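Local coordinates for protein activating signal cointegrator 1 complex subunit 2 (Homo sapiens, PDB 6YXQ) that binds K63-linked polyubiquitin chains through its CUE domain and recruits ASCC3 and ALKBH3 to sites of DNA damage, at residues S126-F131 / Q181-N186; C94-L99 / I162-D167; F158-P163 / G185-Q190. All blocks are in the same frame, centred on the assembly; numbering follows the deposited sequence.

Interaction 1 (S126-F131 / Q181-N186); sequences SVFLTF and QKMIGN
A Met-aromatic contact in the all-helical part of ASCC2 that precedes the CUE domain joins helix 114-135 to helix 177-190: the selenomethionine at position 183 meets the ring of Phe128. Met183 SE lies 3.8 Å from Phe128 CE1, and seen from the ring centre it is 50° off the ring normal, an oblique approach to the CE1 and CZ end of the ring. The terminal methyl reaches the same end, with Met183 CE 3.8 Å from Phe128 CE1. Phe128 can extend this far because its CG stands anti to the backbone N (chi1 178°), carrying the ring out toward the other helix. A long, flexible side chain, methionine in the natural protein, suits the gap, since the nearest CA atoms, those of Phe131 and Met183, are 8.4 Å apart; bends at chi2 and chi3 bring its end to both phenylalanines. The ring of Phe128 also meets Phe172 and, across the subunit boundary, Phe173 of the ASCC3 chain, so that this buried apolar contact reaches the interface with ASCC3. The methyl also rests against the start of the second phenylalanine, Met183 CE lying 4.3 Å from Phe131 CB.

Interaction 2 (C94-L99 / I162-D167); sequences CLDSYL and IPKILD
Two helices of the all-helical region of ASCC2, 89-101 and 162-172, pack here through a salt bridge from Asp96 to Lys164 and an apolar contact built on Leu99, with their local axes 10.2 Å apart and inclined at 50°. The polar part is the salt bridge, in which Lys164 NZ donates to Asp96 OD2 at 3.0 Å. The ammonium meets that oxygen on its anti side, 29° out of the carboxylate plane, and the two side chains cross at about a right angle. Lysine suits the place because its long chain, bent at chi3 and chi4, can span the gap and turn its nitrogen onto the acid; Gln92 OE1 takes a further hydrogen bond from NZ. The other Asp96 oxygen, OD1, forms a salt bridge with Arg15 of the ASCC3 chain, as does Asp167 OD2. Two buried acids on neighbouring helices thus hold one arginine of the partner protein, whose positive charge probably offsets the repulsion between them. Asp167 OD1 pairs with Arg104 of ASCC2 itself.

The apolar part centres on Leu99. Its CD1 lies against the aliphatic start of the lysine, 3.8 Å from Lys164 CB, so that one residue supplies both an apolar and a charged surface. CG of Leu99 points anti to the carbonyl carbon (chi1 -73°), which sends the isobutyl group across toward the lysine. The backbones come nearest at Leu99 and Asp167, where the CA atoms are 5.9 Å apart. There the short aspartate fits beside the leucine main chain, and Leu99 CB sits 4.0 Å from Asp167 CB.

Interaction 3 (F158-P163 / G185-Q190); sequences FLFDIP and GNIFTQ
Phe160 and Ile187 form the main apolar contact between the turn leading into helix 162-172 and the C-terminal half of helix 177-190. It is a CH-pi contact: Ile187 CD1 stands over one face of the Phe160 ring, 4.0 Å from the centroid and 25° off the normal. The methyl is displaced toward the rim, so its closest ring atom is Phe160 CD1, at 3.6 Å. With CG1 set between its backbone N and carbonyl carbon (chi1 79°), the extended CG1-CD1 arm of Ile187 runs out to the ring. A flat aromatic group suits the turn, offering a broad face to the methyl while also touching Leu154 and Leu168.

The second apolar contact is looser. Ile162 CD1 comes obliquely to the far end of the Phe188 ring, 4.3 Å from Phe188 CZ. Stacking on Phe267 and a further meeting with Tyr195 set this ring in a wider aromatic cluster, while Ile162 also packs on Asp197 and Leu198 of helix 193-216.

Polar side chains remain within their own helix or turn to other neighbours. Gln190 NE2 gives a nearly straight hydrogen bond to Asn186 OD1, 3.0 Å long with an N-H...O angle of 171°. These residues are one turn apart, and the donated bond lies close to the plane of the glutamine amide. Asn186 ND2 in turn bonds to Ser135 O and His137 ND1, tying the helix to the end of helix 114-135 and the residues after it. Buried Ile187 and Phe188 on one side and the more exposed Asn186, Thr189 and Gln190 on another make helix 177-190 amphipathic, as is usual where a helix packs in an all-helical domain.

In the fold
All three contacts are buried in the all-helical region of ASCC2. Helix 177-190 serves interactions 1 and 3, and helix 162-172 serves interactions 2 and 3. Phe131 connects them: its ring packs on Leu99 CD1 (Phe131 CZ, 3.5 Å) and on the ring of Phe160 (Phe131 CD1 to Phe160 CE1, 3.7 Å). Ile165 makes a further bridge, touching both Ile184 and Ile187. Chemistry follows position. Interactions 1 and 3 are apolar across their segments, interaction 1 a Met-aromatic contact, interaction 3 isoleucine methyls on phenylalanine rings, one of them CH-pi. Interaction 2 adds buried charge where ASCC3 supplies an arginine, whereas interaction 1 meets that partner through an aromatic ring and interaction 3 touches it through Pro163.

Interaction 1 (S126-F131 / Q181-N186)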
loop_
_atom_site.group_PDB
_atom_site.type_symbol
_atom_site.label_atom_id
_atom_site.label_comp_id
_atom_site.label_asym_id
_atom_site.label_seq_id
_atom_site.Cartn_x
_atom_site.Cartn_y
_atom_site.Cartn_z
ATOM N N SER B 126 5.472 6.906 -2.459
ATOM C CA SER B 126 4.573 7.825 -3.143
ATOM C C SER B 126 3.118 7.518 -2.821
ATOM O O SER B 126 2.314 8.438 -2.615
ATOM C CB SER B 126 4.816 7.770 -4.647
ATOM O OG SER B 126 3.686 8.264 -5.329
ATOM N N VAL B 127 2.761 6.232 -2.767
ATOM C CA VAL B 127 1.388 5.853 -2.450
ATOM C C VAL B 127 1.028 6.279 -1.034
ATOM O O VAL B 127 -0.064 6.815 -0.787
ATOM C CB VAL B 127 1.196 4.342 -2.646
ATOM C CG1 VAL B 127 -0.096 3.897 -1.990
ATOM C CG2 VAL B 127 1.218 3.993 -4.126
ATOM N N PHE B 128 1.931 6.045 -0.076
ATOM C CA PHE B 128 1.642 6.494 1.281
ATOM C C PHE B 128 1.423 8.001 1.332
ATOM O O PHE B 128 0.513 8.479 2.022
ATOM C CB PHE B 128 2.759 6.096 2.237
ATOM C CG PHE B 128 2.536 6.575 3.634
ATOM C CD1 PHE B 128 1.593 5.966 4.441
ATOM C CD2 PHE B 128 3.247 7.652 4.138
ATOM C CE1 PHE B 128 1.374 6.413 5.736
ATOM C CE2 PHE B 128 3.033 8.103 5.432
ATOM C CZ PHE B 128 2.094 7.483 6.231
ATOM N N LEU B 129 2.239 8.771 0.602
ATOM C CA LEU B 129 2.095 10.225 0.666
ATOM C C LEU B 129 0.797 10.690 0.013
ATOM O O LEU B 129 0.149 11.625 0.503
ATOM C CB LEU B 129 3.300 10.913 0.026
ATOM C CG LEU B 129 4.640 10.598 0.689
ATOM C CD1 LEU B 129 5.743 10.618 -0.337
ATOM C CD2 LEU B 129 4.935 11.561 1.824
ATOM N N THR B 130 0.403 10.051 -1.090
ATOM C CA THR B 130 -0.885 10.358 -1.708
ATOM C C THR B 130 -2.035 10.116 -0.735
ATOM O O THR B 130 -2.944 10.951 -0.588
ATOM C CB THR B 130 -1.063 9.511 -2.965
ATOM O OG1 THR B 130 0.076 9.685 -3.815
ATOM C CG2 THR B 130 -2.323 9.913 -3.705
ATOM N N PHE B 131 -2.015 8.969 -0.056
ATOM C CA PHE B 131 -3.105 8.696 0.871
ATOM C C PHE B 131 -3.079 9.647 2.060
ATOM O O PHE B 131 -4.141 10.014 2.573
ATOM C CB PHE B 131 -3.077 7.231 1.302
ATOM C CG PHE B 131 -3.792 6.338 0.342
ATOM C CD1 PHE B 131 -5.178 6.291 0.330
ATOM C CD2 PHE B 131 -3.091 5.603 -0.602
ATOM C CE1 PHE B 131 -5.855 5.494 -0.581
ATOM C CE2 PHE B 131 -3.763 4.803 -1.522
ATOM C CZ PHE B 131 -5.146 4.747 -1.510
ATOM N N GLN B 181 -2.165 6.444 12.182
ATOM C CA GLN B 181 -3.188 6.638 13.203
ATOM C C GLN B 181 -3.960 7.922 12.942
ATOM O O GLN B 181 -5.195 7.916 12.878
ATOM C CB GLN B 181 -2.554 6.671 14.596
ATOM C CG GLN B 181 -1.793 5.412 14.960
ATOM C CD GLN B 181 -1.588 5.266 16.453
ATOM O OE1 GLN B 181 -2.545 5.305 17.231
ATOM N NE2 GLN B 181 -0.336 5.093 16.863
ATOM N N LYS B 182 -3.234 9.035 12.783
ATOM C CA LYS B 182 -3.870 10.324 12.536
ATOM C C LYS B 182 -4.757 10.259 11.306
ATOM O O LYS B 182 -5.920 10.676 11.345
ATOM C CB LYS B 182 -2.809 11.416 12.380
ATOM C CG LYS B 182 -3.375 12.824 12.224
ATOM C CD LYS B 182 -2.494 13.698 11.330
ATOM C CE LYS B 182 -3.307 14.427 10.262
ATOM N NZ LYS B 182 -2.440 15.015 9.197
HETATM N N MSE B 183 -4.237 9.711 10.212
HETATM C CA MSE B 183 -5.028 9.592 8.991
HETATM C C MSE B 183 -6.338 8.835 9.169
HETATM O O MSE B 183 -7.416 9.344 8.826
HETATM C CB MSE B 183 -4.223 8.906 7.889
HETATM C CG MSE B 183 -3.044 9.702 7.401
HETATM SE SE MSE B 183 -1.524 8.582 7.008
HETATM C CE MSE B 183 -2.164 7.627 5.465
ATOM N N ILE B 184 -6.232 7.603 9.672
ATOM C CA ILE B 184 -7.408 6.747 9.785
ATOM C C ILE B 184 -8.409 7.361 10.752
ATOM O O ILE B 184 -9.616 7.416 10.475
ATOM C CB ILE B 184 -7.008 5.325 10.209
ATOM C CG1 ILE B 184 -5.915 4.774 9.294
ATOM C CG2 ILE B 184 -8.209 4.411 10.159
ATOM C CD1 ILE B 184 -6.395 4.413 7.898
ATOM N N GLY B 185 -7.922 7.831 11.901
ATOM C CA GLY B 185 -8.804 8.489 12.846
ATOM C C GLY B 185 -9.490 9.695 12.245
ATOM O O GLY B 185 -10.664 9.946 12.511
ATOM N N ASN B 186 -8.782 10.434 11.388
ATOM C CA ASN B 186 -9.385 11.611 10.780
ATOM C C ASN B 186 -10.469 11.230 9.788
ATOM O O ASN B 186 -11.526 11.864 9.753
ATOM C CB ASN B 186 -8.324 12.470 10.097
ATOM C CG ASN B 186 -8.851 13.838 9.707
ATOM O OD1 ASN B 186 -9.478 14.532 10.515
ATOM N ND2 ASN B 186 -8.608 14.231 8.461
#

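Interaction 2 (C94-L99 / I162-D167)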
loop_
_atom_site.group_PDB
_atom_site.type_symbol
_atom_site.label_atom_id
_atom_site.label_comp_id
_atom_site.label_asym_id
_atom_site.label_seq_id
_atom_site.Cartn_x
_atom_site.Cartn_y
_atom_site.Cartn_z
ATOM N N CYS B 94 -6.132 2.882 -10.059
ATOM C CA CYS B 94 -4.707 2.576 -9.986
ATOM C C CYS B 94 -4.262 2.376 -8.541
ATOM O O CYS B 94 -3.522 1.427 -8.229
ATOM C CB CYS B 94 -3.907 3.697 -10.657
ATOM S SG CYS B 94 -2.113 3.708 -10.350
ATOM N N LEU B 95 -4.710 3.257 -7.641
ATOM C CA LEU B 95 -4.323 3.119 -6.240
ATOM C C LEU B 95 -4.926 1.862 -5.618
ATOM O O LEU B 95 -4.257 1.160 -4.845
ATOM C CB LEU B 95 -4.735 4.365 -5.460
ATOM C CG LEU B 95 -3.958 5.644 -5.785
ATOM C CD1 LEU B 95 -4.784 6.882 -5.475
ATOM C CD2 LEU B 95 -2.647 5.680 -5.018
ATOM N N ASP B 96 -6.188 1.564 -5.944
ATOM C CA ASP B 96 -6.790 0.305 -5.518
ATOM C C ASP B 96 -5.981 -0.884 -6.019
ATOM O O ASP B 96 -5.776 -1.854 -5.282
ATOM C CB ASP B 96 -8.234 0.221 -6.016
ATOM C CG ASP B 96 -9.034 -0.865 -5.322
ATOM O OD1 ASP B 96 -8.609 -2.039 -5.357
ATOM O OD2 ASP B 96 -10.092 -0.544 -4.740
ATOM N N SER B 97 -5.514 -0.824 -7.271
ATOM C CA SER B 97 -4.704 -1.903 -7.831
ATOM C C SER B 97 -3.446 -2.117 -7.009
ATOM O O SER B 97 -3.108 -3.254 -6.643
ATOM C CB SER B 97 -4.322 -1.579 -9.274
ATOM O OG SER B 97 -5.366 -0.895 -9.933
ATOM N N TYR B 98 -2.725 -1.029 -6.729
ATOM C CA TYR B 98 -1.499 -1.153 -5.947
ATOM C C TYR B 98 -1.793 -1.742 -4.574
ATOM O O TYR B 98 -1.169 -2.724 -4.164
ATOM C CB TYR B 98 -0.788 0.196 -5.819
ATOM C CG TYR B 98 0.464 0.133 -4.962
ATOM C CD1 TYR B 98 1.686 -0.254 -5.506
ATOM C CD2 TYR B 98 0.420 0.445 -3.609
ATOM C CE1 TYR B 98 2.835 -0.323 -4.719
ATOM C CE2 TYR B 98 1.563 0.378 -2.819
ATOM C CZ TYR B 98 2.765 -0.004 -3.377
ATOM O OH TYR B 98 3.896 -0.069 -2.592
ATOM N N LEU B 99 -2.760 -1.170 -3.852
ATOM C CA LEU B 99 -3.057 -1.665 -2.509
ATOM C C LEU B 99 -3.452 -3.139 -2.532
ATOM O O LEU B 99 -3.023 -3.922 -1.673
ATOM C CB LEU B 99 -4.166 -0.827 -1.876
ATOM C CG LEU B 99 -3.797 0.587 -1.427
ATOM C CD1 LEU B 99 -5.009 1.280 -0.821
ATOM C CD2 LEU B 99 -2.637 0.565 -0.447
ATOM N N ILE B 162 -13.232 0.123 2.974
ATOM C CA ILE B 162 -12.773 -0.583 4.164
ATOM C C ILE B 162 -11.600 -1.476 3.765
ATOM O O ILE B 162 -10.578 -1.475 4.468
ATOM C CB ILE B 162 -13.910 -1.372 4.832
ATOM C CG1 ILE B 162 -14.818 -0.423 5.609
ATOM C CG2 ILE B 162 -13.344 -2.412 5.781
ATOM C CD1 ILE B 162 -14.143 0.242 6.806
ATOM N N PRO B 163 -11.670 -2.243 2.661
ATOM C CA PRO B 163 -10.474 -2.995 2.242
ATOM C C PRO B 163 -9.241 -2.128 2.068
ATOM O O PRO B 163 -8.152 -2.523 2.499
ATOM C CB PRO B 163 -10.910 -3.633 0.917
ATOM C CG PRO B 163 -12.362 -3.784 1.037
ATOM C CD PRO B 163 -12.845 -2.621 1.848
ATOM N N LYS B 164 -9.379 -0.948 1.461
ATOM C CA LYS B 164 -8.215 -0.089 1.271
ATOM C C LYS B 164 -7.636 0.362 2.604
ATOM O O LYS B 164 -6.423 0.534 2.726
ATOM C CB LYS B 164 -8.569 1.123 0.416
ATOM C CG LYS B 164 -9.040 0.771 -0.969
ATOM C CD LYS B 164 -9.905 1.880 -1.528
ATOM C CE LYS B 164 -9.147 2.725 -2.513
ATOM N NZ LYS B 164 -9.455 2.302 -3.905
ATOM N N ILE B 165 -8.482 0.560 3.616
ATOM C CA ILE B 165 -7.964 0.951 4.924
ATOM C C ILE B 165 -7.170 -0.191 5.548
ATOM O O ILE B 165 -6.070 0.011 6.089
ATOM C CB ILE B 165 -9.115 1.409 5.833
ATOM C CG1 ILE B 165 -9.643 2.767 5.364
ATOM C CG2 ILE B 165 -8.649 1.475 7.277
ATOM C CD1 ILE B 165 -10.956 3.159 5.993
ATOM N N LEU B 166 -7.718 -1.407 5.486
ATOM C CA LEU B 166 -7.004 -2.574 5.993
ATOM C C LEU B 166 -5.671 -2.748 5.275
ATOM O O LEU B 166 -4.633 -2.981 5.913
ATOM C CB LEU B 166 -7.874 -3.822 5.833
ATOM C CG LEU B 166 -8.773 -4.229 7.006
ATOM C CD1 LEU B 166 -9.625 -3.069 7.491
ATOM C CD2 LEU B 166 -9.649 -5.394 6.602
ATOM N N ASP B 167 -5.690 -2.643 3.945
ATOM C CA ASP B 167 -4.458 -2.701 3.170
ATOM C C ASP B 167 -3.482 -1.628 3.630
ATOM O O ASP B 167 -2.296 -1.902 3.835
ATOM C CB ASP B 167 -4.764 -2.542 1.678
ATOM C CG ASP B 167 -5.459 -3.752 1.093
ATOM O OD1 ASP B 167 -5.117 -4.888 1.498
ATOM O OD2 ASP B 167 -6.342 -3.567 0.225
#

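Interaction 3 (F158-P163 / G185-Q190)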
loop_
_atom_site.group_PDB
_atom_site.type_symbol
_atom_site.label_atom_id
_atom_site.label_comp_id
_atom_site.label_asym_id
_atom_site.label_seq_id
_atom_site.Cartn_x
_atom_site.Cartn_y
_atom_site.Cartn_z
ATOM N N PHE B 158 -15.264 6.742 -3.738
ATOM C CA PHE B 158 -14.581 5.467 -3.437
ATOM C C PHE B 158 -13.103 5.670 -3.103
ATOM O O PHE B 158 -12.280 4.759 -3.256
ATOM C CB PHE B 158 -14.735 4.458 -4.582
ATOM C CG PHE B 158 -16.065 3.747 -4.598
ATOM C CD1 PHE B 158 -16.329 2.713 -3.705
ATOM C CD2 PHE B 158 -17.056 4.123 -5.492
ATOM C CE1 PHE B 158 -17.557 2.065 -3.709
ATOM C CE2 PHE B 158 -18.286 3.477 -5.501
ATOM C CZ PHE B 158 -18.536 2.447 -4.609
ATOM N N LEU B 159 -12.765 6.864 -2.608
ATOM C CA LEU B 159 -11.378 7.177 -2.273
ATOM C C LEU B 159 -10.877 6.310 -1.130
ATOM O O LEU B 159 -9.689 5.975 -1.069
ATOM C CB LEU B 159 -11.245 8.656 -1.905
ATOM C CG LEU B 159 -11.586 9.687 -2.985
ATOM C CD1 LEU B 159 -11.225 11.094 -2.525
ATOM C CD2 LEU B 159 -10.881 9.357 -4.294
ATOM N N PHE B 160 -11.763 5.950 -0.204
ATOM C CA PHE B 160 -11.419 5.084 0.917
ATOM C C PHE B 160 -12.476 3.993 1.014
ATOM O O PHE B 160 -13.646 4.279 1.282
ATOM C CB PHE B 160 -11.321 5.869 2.226
ATOM C CG PHE B 160 -10.038 6.652 2.383
ATOM C CD1 PHE B 160 -8.895 6.051 2.884
ATOM C CD2 PHE B 160 -9.986 7.996 2.054
ATOM C CE1 PHE B 160 -7.725 6.770 3.039
ATOM C CE2 PHE B 160 -8.818 8.721 2.210
ATOM C CZ PHE B 160 -7.686 8.106 2.700
ATOM N N ASP B 161 -12.073 2.757 0.760
ATOM C CA ASP B 161 -12.872 1.595 1.090
ATOM C C ASP B 161 -12.564 1.174 2.519
ATOM O O ASP B 161 -11.727 1.765 3.203
ATOM C CB ASP B 161 -12.571 0.444 0.137
ATOM C CG ASP B 161 -13.290 0.570 -1.172
ATOM O OD1 ASP B 161 -14.207 1.411 -1.261
ATOM O OD2 ASP B 161 -12.944 -0.181 -2.111
ATOM N N ILE B 162 -13.232 0.123 2.974
ATOM C CA ILE B 162 -12.773 -0.583 4.164
ATOM C C ILE B 162 -11.600 -1.476 3.765
ATOM O O ILE B 162 -10.578 -1.475 4.468
ATOM C CB ILE B 162 -13.910 -1.372 4.832
ATOM C CG1 ILE B 162 -14.818 -0.423 5.609
ATOM C CG2 ILE B 162 -13.344 -2.412 5.781
ATOM C CD1 ILE B 162 -14.143 0.242 6.806
ATOM N N PRO B 163 -11.670 -2.243 2.661
ATOM C CA PRO B 163 -10.474 -2.995 2.242
ATOM C C PRO B 163 -9.241 -2.128 2.068
ATOM O O PRO B 163 -8.152 -2.523 2.499
ATOM C CB PRO B 163 -10.910 -3.633 0.917
ATOM C CG PRO B 163 -12.362 -3.784 1.037
ATOM C CD PRO B 163 -12.845 -2.621 1.848
ATOM N N GLY B 185 -7.922 7.831 11.901
ATOM C CA GLY B 185 -8.804 8.489 12.846
ATOM C C GLY B 185 -9.490 9.695 12.245
ATOM O O GLY B 185 -10.664 9.946 12.511
ATOM N N ASN B 186 -8.782 10.434 11.388
ATOM C CA ASN B 186 -9.385 11.611 10.780
ATOM C C ASN B 186 -10.469 11.230 9.788
ATOM O O ASN B 186 -11.526 11.864 9.753
ATOM C CB ASN B 186 -8.324 12.470 10.097
ATOM C CG ASN B 186 -8.851 13.838 9.707
ATOM O OD1 ASN B 186 -9.478 14.532 10.515
ATOM N ND2 ASN B 186 -8.608 14.231 8.461
ATOM N N ILE B 187 -10.237 10.206 8.967
ATOM C CA ILE B 187 -11.275 9.867 7.996
ATOM C C ILE B 187 -12.497 9.289 8.704
ATOM O O ILE B 187 -13.639 9.606 8.348
ATOM C CB ILE B 187 -10.741 8.940 6.885
ATOM C CG1 ILE B 187 -10.633 7.490 7.337
ATOM C CG2 ILE B 187 -9.404 9.448 6.356
ATOM C CD1 ILE B 187 -10.026 6.610 6.274
ATOM N N PHE B 188 -12.288 8.495 9.760
ATOM C CA PHE B 188 -13.431 7.998 10.524
ATOM C C PHE B 188 -14.152 9.122 11.265
ATOM O O PHE B 188 -15.375 9.064 11.441
ATOM C CB PHE B 188 -12.984 6.922 11.511
ATOM C CG PHE B 188 -12.941 5.542 10.925
ATOM C CD1 PHE B 188 -11.779 5.050 10.358
ATOM C CD2 PHE B 188 -14.062 4.733 10.949
ATOM C CE1 PHE B 188 -11.735 3.779 9.824
ATOM C CE2 PHE B 188 -14.026 3.466 10.415
ATOM C CZ PHE B 188 -12.857 2.986 9.850
ATOM N N THR B 189 -13.417 10.143 11.711
ATOM C CA THR B 189 -14.047 11.272 12.383
ATOM C C THR B 189 -14.868 12.101 11.405
ATOM O O THR B 189 -16.025 12.445 11.681
ATOM C CB THR B 189 -12.982 12.142 13.052
ATOM O OG1 THR B 189 -12.147 11.331 13.883
ATOM C CG2 THR B 189 -13.631 13.212 13.903
ATOM N N GLN B 190 -14.283 12.423 10.245
ATOM C CA GLN B 190 -14.952 13.303 9.299
ATOM C C GLN B 190 -16.089 12.597 8.575
ATOM O O GLN B 190 -17.081 13.242 8.215
ATOM C CB GLN B 190 -13.949 13.873 8.293
ATOM C CG GLN B 190 -12.744 14.607 8.901
ATOM C CD GLN B 190 -13.096 15.571 10.033
ATOM O OE1 GLN B 190 -14.192 16.143 10.089
ATOM N NE2 GLN B 190 -12.148 15.756 10.947
#